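Local coordinates for protein alpha-L-rhamnosidase (Aspergillus terreus, PDB 6GSZ) that probably releases terminal non-reducing alpha-L-rhamnose from alpha-L-rhamnosides by hydrolysis, and binds calcium, at residues Tyr599-Ser602 with Asp603-Leu607; Glu639-Lys642 with Ala643-Ser647. All coordinates share one frame; numbering follows the deposited sequence. Where two conformers were deposited one is given.

Interaction 1 of 2, residues Tyr599-Ser602 with Asp603-Leu607; sequences YLVS and DAYLL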
loop_
_atom_site.group_PDB
_atom_site.type_symbol
_atom_site.label_atom_id
_atom_site.label_comp_id
_atom_site.label_asym_id
_atom_site.label_seq_id
_atom_site.Cartn_x
_atom_site.Cartn_y
_atom_site.Cartn_z
ATOM N N TYR A 599 -19.229 -19.972 10.473
ATOM C CA TYR A 599 -18.859 -19.943 11.897
ATOM C C TYR A 599 -17.653 -20.848 12.170
ATOM O O TYR A 599 -16.866 -20.515 13.074
ATOM C CB TYR A 599 -20.089 -20.226 12.787
ATOM C CG TYR A 599 -21.180 -19.233 12.495
ATOM C CD1 TYR A 599 -21.036 -17.888 12.799
ATOM C CD2 TYR A 599 -22.301 -19.622 11.800
ATOM C CE1 TYR A 599 -21.992 -16.951 12.435
ATOM C CE2 TYR A 599 -23.276 -18.701 11.452
ATOM C CZ TYR A 599 -23.107 -17.365 11.749
ATOM O OH TYR A 599 -24.052 -16.463 11.350
ATOM N N LEU A 600 -17.497 -21.939 11.414
ATOM C CA LEU A 600 -16.255 -22.734 11.523
ATOM C C LEU A 600 -15.086 -21.817 11.141
ATOM O O LEU A 600 -14.080 -21.697 11.863
ATOM C CB LEU A 600 -16.354 -23.927 10.584
ATOM C CG LEU A 600 -15.208 -24.950 10.590
ATOM C CD1 LEU A 600 -15.721 -26.223 9.909
ATOM C CD2 LEU A 600 -13.986 -24.426 9.840
ATOM N N VAL A 601 -15.263 -21.091 10.020
ATOM C CA VAL A 601 -14.238 -20.155 9.551
ATOM C C VAL A 601 -13.982 -19.069 10.604
ATOM O O VAL A 601 -12.831 -18.759 10.955
ATOM C CB VAL A 601 -14.598 -19.533 8.186
ATOM C CG1 VAL A 601 -13.670 -18.404 7.782
ATOM C CG2 VAL A 601 -14.594 -20.582 7.087
ATOM N N SER A 602 -15.070 -18.461 11.086
ATOM C CA SER A 602 -14.960 -17.362 12.032
ATOM C C SER A 602 -14.274 -17.778 13.340
ATOM O O SER A 602 -13.458 -17.047 13.904
ATOM C CB SER A 602 -16.340 -16.766 12.275
ATOM O OG SER A 602 -16.874 -16.139 11.109
ATOM N N ASP A 603 -14.687 -18.936 13.856
ATOM C CA ASP A 603 -14.112 -19.423 15.100
ATOM C C ASP A 603 -12.635 -19.750 14.932
ATOM O O ASP A 603 -11.838 -19.474 15.878
ATOM C CB ASP A 603 -14.862 -20.664 15.572
ATOM C CG ASP A 603 -16.250 -20.388 16.133
ATOM O OD1 ASP A 603 -16.570 -19.189 16.410
ATOM O OD2 ASP A 603 -17.021 -21.380 16.307
ATOM N N ALA A 604 -12.266 -20.271 13.758
ATOM C CA ALA A 604 -10.833 -20.537 13.500
ATOM C C ALA A 604 -10.044 -19.226 13.590
ATOM O O ALA A 604 -8.993 -19.172 14.249
ATOM C CB ALA A 604 -10.639 -21.217 12.183
ATOM N N TYR A 605 -10.576 -18.167 12.939
ATOM C CA TYR A 605 -9.908 -16.886 12.979
ATOM C C TYR A 605 -9.938 -16.206 14.371
ATOM O O TYR A 605 -9.002 -15.461 14.720
ATOM C CB TYR A 605 -10.434 -15.953 11.886
ATOM C CG TYR A 605 -9.716 -16.113 10.579
ATOM C CD1 TYR A 605 -10.096 -17.083 9.658
ATOM C CD2 TYR A 605 -8.625 -15.320 10.272
ATOM C CE1 TYR A 605 -9.452 -17.225 8.440
ATOM C CE2 TYR A 605 -7.958 -15.468 9.061
ATOM C CZ TYR A 605 -8.366 -16.421 8.140
ATOM O OH TYR A 605 -7.685 -16.556 6.946
ATOM N N LEU A 606 -10.978 -16.489 15.177
ATOM C CA LEU A 606 -11.004 -16.026 16.571
ATOM C C LEU A 606 -9.837 -16.658 17.346
ATOM O O LEU A 606 -9.153 -15.960 18.089
ATOM C CB LEU A 606 -12.363 -16.351 17.206
ATOM C CG LEU A 606 -12.404 -16.356 18.735
ATOM C CD1 LEU A 606 -12.073 -14.995 19.302
ATOM C CD2 LEU A 606 -13.742 -16.857 19.249
ATOM N N LEU A 607 -9.647 -17.965 17.186
ATOM C CA LEU A 607 -8.526 -18.629 17.840
ATOM C C LEU A 607 -7.198 -18.018 17.356
ATOM O O LEU A 607 -6.312 -17.753 18.147
ATOM C CB LEU A 607 -8.585 -20.128 17.553
ATOM C CG LEU A 607 -9.339 -20.999 18.550
ATOM C CD1 LEU A 607 -8.664 -20.984 19.888
ATOM C CD2 LEU A 607 -10.757 -20.629 18.743
#

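Interaction 2 of 2, residues Glu639-Lys642 with Ala643-Ser647; sequences EFQK and AWITS. With NAG (2-acetamido-2-deoxy-beta-D-glucopyranose), chain G.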
loop_
_atom_site.group_PDB
_atom_site.type_symbol
_atom_site.label_atom_id
_atom_site.label_comp_id
_atom_site.label_asym_id
_atom_site.label_seq_id
_atom_site.Cartn_x
_atom_site.Cartn_y
_atom_site.Cartn_z
ATOM N N GLU A 639 -13.351 -25.688 22.787
ATOM C CA GLU A 639 -14.701 -25.352 22.271
ATOM C C GLU A 639 -14.750 -25.467 20.733
ATOM O O GLU A 639 -15.740 -25.953 20.180
ATOM C CB GLU A 639 -15.145 -23.970 22.738
ATOM C CG GLU A 639 -15.276 -23.818 24.219
ATOM C CD GLU A 639 -16.252 -24.786 24.877
ATOM O OE1 GLU A 639 -17.211 -25.252 24.186
ATOM O OE2 GLU A 639 -16.088 -25.046 26.100
ATOM N N PHE A 640 -13.683 -25.061 20.041
ATOM C CA PHE A 640 -13.569 -25.220 18.591
ATOM C C PHE A 640 -13.728 -26.684 18.191
ATOM O O PHE A 640 -14.479 -27.034 17.257
ATOM C CB PHE A 640 -12.289 -24.603 18.028
ATOM C CG PHE A 640 -12.189 -24.727 16.533
ATOM C CD1 PHE A 640 -11.679 -25.873 15.950
ATOM C CD2 PHE A 640 -12.616 -23.703 15.694
ATOM C CE1 PHE A 640 -11.617 -26.009 14.581
ATOM C CE2 PHE A 640 -12.563 -23.859 14.326
ATOM C CZ PHE A 640 -12.098 -25.006 13.770
ATOM N N GLN A 641 -12.990 -27.547 18.897
ATOM C CA GLN A 641 -13.026 -28.995 18.653
ATOM C C GLN A 641 -14.443 -29.545 18.866
ATOM O O GLN A 641 -14.968 -30.276 18.004
ATOM C CB GLN A 641 -11.996 -29.689 19.543
ATOM C CG GLN A 641 -10.566 -29.347 19.145
ATOM C CD GLN A 641 -9.547 -29.710 20.196
ATOM O OE1 GLN A 641 -9.890 -30.194 21.274
ATOM N NE2 GLN A 641 -8.293 -29.408 19.891
ATOM N N LYS A 642 -15.062 -29.179 19.992
ATOM C CA LYS A 642 -16.414 -29.640 20.282
ATOM C C LYS A 642 -17.391 -29.239 19.176
ATOM O O LYS A 642 -18.285 -30.008 18.833
ATOM C CB LYS A 642 -16.896 -29.099 21.628
ATOM C CG LYS A 642 -16.232 -29.750 22.830
ATOM C CD LYS A 642 -16.364 -28.974 24.121
ATOM C CE LYS A 642 -17.771 -28.911 24.658
ATOM N NZ LYS A 642 -17.774 -28.213 25.972
ATOM N N ALA A 643 -17.236 -28.013 18.662
ATOM C CA ALA A 643 -18.179 -27.496 17.689
ATOM C C ALA A 643 -17.972 -28.070 16.275
ATOM O O ALA A 643 -18.967 -28.303 15.562
ATOM C CB ALA A 643 -18.095 -25.990 17.666
ATOM N N TRP A 644 -16.712 -28.272 15.849
ATOM C CA TRP A 644 -16.378 -28.401 14.436
ATOM C C TRP A 644 -15.578 -29.649 14.060
ATOM O O TRP A 644 -15.410 -29.909 12.871
ATOM C CB TRP A 644 -15.621 -27.151 13.952
ATOM C CG TRP A 644 -16.397 -25.887 14.171
ATOM C CD1 TRP A 644 -16.024 -24.848 14.966
ATOM C CD2 TRP A 644 -17.694 -25.534 13.631
ATOM N NE1 TRP A 644 -16.958 -23.856 14.927
ATOM C CE2 TRP A 644 -18.012 -24.262 14.154
ATOM C CE3 TRP A 644 -18.628 -26.167 12.794
ATOM C CZ2 TRP A 644 -19.180 -23.581 13.819
ATOM C CZ3 TRP A 644 -19.787 -25.493 12.464
ATOM C CH2 TRP A 644 -20.076 -24.243 13.009
ATOM N N ILE A 645 -15.078 -30.406 15.039
ATOM C CA ILE A 645 -14.231 -31.573 14.752
ATOM C C ILE A 645 -14.870 -32.795 15.411
ATOM O O ILE A 645 -15.133 -32.787 16.630
ATOM C CB ILE A 645 -12.784 -31.386 15.236
ATOM C CG1 ILE A 645 -12.177 -30.074 14.754
ATOM C CG2 ILE A 645 -11.963 -32.561 14.761
ATOM C CD1 ILE A 645 -10.739 -29.860 15.075
ATOM N N THR A 646 -15.138 -33.832 14.614
ATOM C CA THR A 646 -15.708 -35.064 15.185
ATOM C C THR A 646 -14.659 -35.749 16.063
ATOM O O THR A 646 -13.476 -35.458 15.953
ATOM C CB THR A 646 -16.164 -36.041 14.090
ATOM O OG1 THR A 646 -15.028 -36.536 13.378
ATOM C CG2 THR A 646 -17.102 -35.388 13.113
ATOM N N SER A 647 -15.113 -36.715 16.864
ATOM C CA SER A 647 -14.229 -37.409 17.789
ATOM C C SER A 647 -13.036 -38.034 17.053
ATOM O O SER A 647 -11.922 -37.999 17.585
ATOM C CB SER A 647 -14.978 -38.434 18.593
ATOM O OG SER A 647 -15.502 -39.436 17.745
HETATM C C1 NAG G . -15.296 -40.753 11.480
HETATM C C2 NAG G . -16.435 -39.751 11.900
HETATM C C3 NAG G . -17.379 -39.444 10.688
HETATM C C4 NAG G . -16.656 -39.299 9.356
HETATM C C5 NAG G . -15.702 -40.472 9.149
HETATM C C6 NAG G . -14.836 -40.315 7.911
HETATM C C7 NAG G . -16.840 -39.808 14.382
HETATM C C8 NAG G . -17.751 -40.175 15.529
HETATM N N2 NAG G . -17.195 -40.185 13.109
HETATM O O3 NAG G . -18.064 -38.196 10.763
HETATM O O4 NAG G . -17.601 -39.132 8.271
HETATM O O5 NAG G . -14.771 -40.481 10.217
HETATM O O6 NAG G . -14.063 -41.512 7.749
HETATM O O7 NAG G . -15.851 -39.179 14.638
HETATM O O HOH W 1 -17.480 -32.490 17.986
#

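Interaction 1 of 2, residues Tyr599-Ser602 with Asp603-Leu607
Tyr599 O accepts from Asp603 N at 2.8 Å, Leu600 O from Ala604 N at 3.0 Å, Val601 O from Tyr605 N at 3.1 Å and Ser602 O from Leu606 N at 2.8 Å, four successive i to i+4 bonds that define regular alpha helix near the start of helix 598-619. Val601 CG1 lies 4.2 Å from Tyr605 CD1, an apolar contact one turn apart; the same CD1 approaches Val601 O at 3.5 Å, with that oxygen in the plane of the phenol ring, at its edge. Asp603 bends back along the helix: with CG beside its own backbone N (chi1 -73°), OD2 comes within 3.4 Å of Tyr599 O, two acceptors that share no hydrogen bond. OD1 is hydrogen-bonded to Trp571 N, while OD2 has Trp644 as a partner and forms a salt bridge with Arg573 NH2. Ser602 OG hydrogen-bonds back to Lys598 O within the helix and also to Ser525 OG; Tyr605 OH hydrogen-bonds to Ala697 O and His700 NE2. Main-chain bonds thus run along the axis, whereas Asp603 and Tyr605 bond to groups beyond the helix, and the pairing with Arg573 would probably stabilise a charged Asp603.

Interaction 2 of 2, residues Glu639-Lys642 with Ala643-Ser647
Phe640 and Trp644 stand one turn apart at the C-terminal end of helix 623-644, in the helical domain of the six-hairpin glycosidase family. Trp644 CD1 sits 3.6 Å above one face of the phenyl ring, offset toward its rim. The phenyl and the five-membered indole ring have centroids 5.0 Å apart and planes inclined at 54°, so the pair is oblique. Phe640 meets its second neighbour at the ring edge, where CE1 lies 4.0 Å from Ile645 CD1. That same methyl is 4.1 Å from Gln641 CG, so the isoleucine tip touches two successive side chains of the preceding turn.

Helical backbone bonds set the one-turn spacing of these residues. Trp644 N donates to Phe640 O at 2.9 Å and more weakly to Gln641 O, which also takes Ile645 N at 3.0 Å. Ile645 is the first residue to leave helical torsions, and a water 2.7 Å from each of Lys642 O and Ile645 O can link the last turn to the departing chain. CB of Phe640 points away from 643-647, yet with CG anti to the backbone N (chi1 -178°) the end of the ring comes back near Trp644 and Ile645; the ring also packs on Asp603 and Ala604 of helix 598-619. Gln641 extends instead to Leu667 O through NE2. On the exposed side, a bend at chi3 (68°) accompanies the return of Lys642 NZ to a salt bridge with Glu639 OE1.

Beyond the helix the chain runs into the glycosylation site at Asn648. Its N-acetylglucosamine hydrogen-bonds to Asn648 N and presents the acetamide oxygen O7 to this segment. Thr650 N bonds to the Thr646 hydroxyl, and Thr646 OG1 lies 3.0 Å from O7, a bond left unsettled because Asn648 OD1 competes for the same proton.

Interactions 1 and 2 sit near the start of helix 598-619 and at the end of helix 623-644, consecutive helices of one domain, with centres about 12 Å apart. They meet directly: Trp644 NE1 is hydrogen-bonded to Asp603 OD2 at 2.8 Å, while Trp644 CZ2 packs 3.4 Å from Leu600 N and Phe640 CE2 lies 3.6 Å from Leu600 O. Interaction 1 is almost wholly buried, and its polar side chains are satisfied by protein groups around it. Interaction 2 is partly buried: its aromatic side faces the first helix, whereas its outer part carries the Lys642–Glu639 salt bridge, and the chain after the helix leads to the glycan.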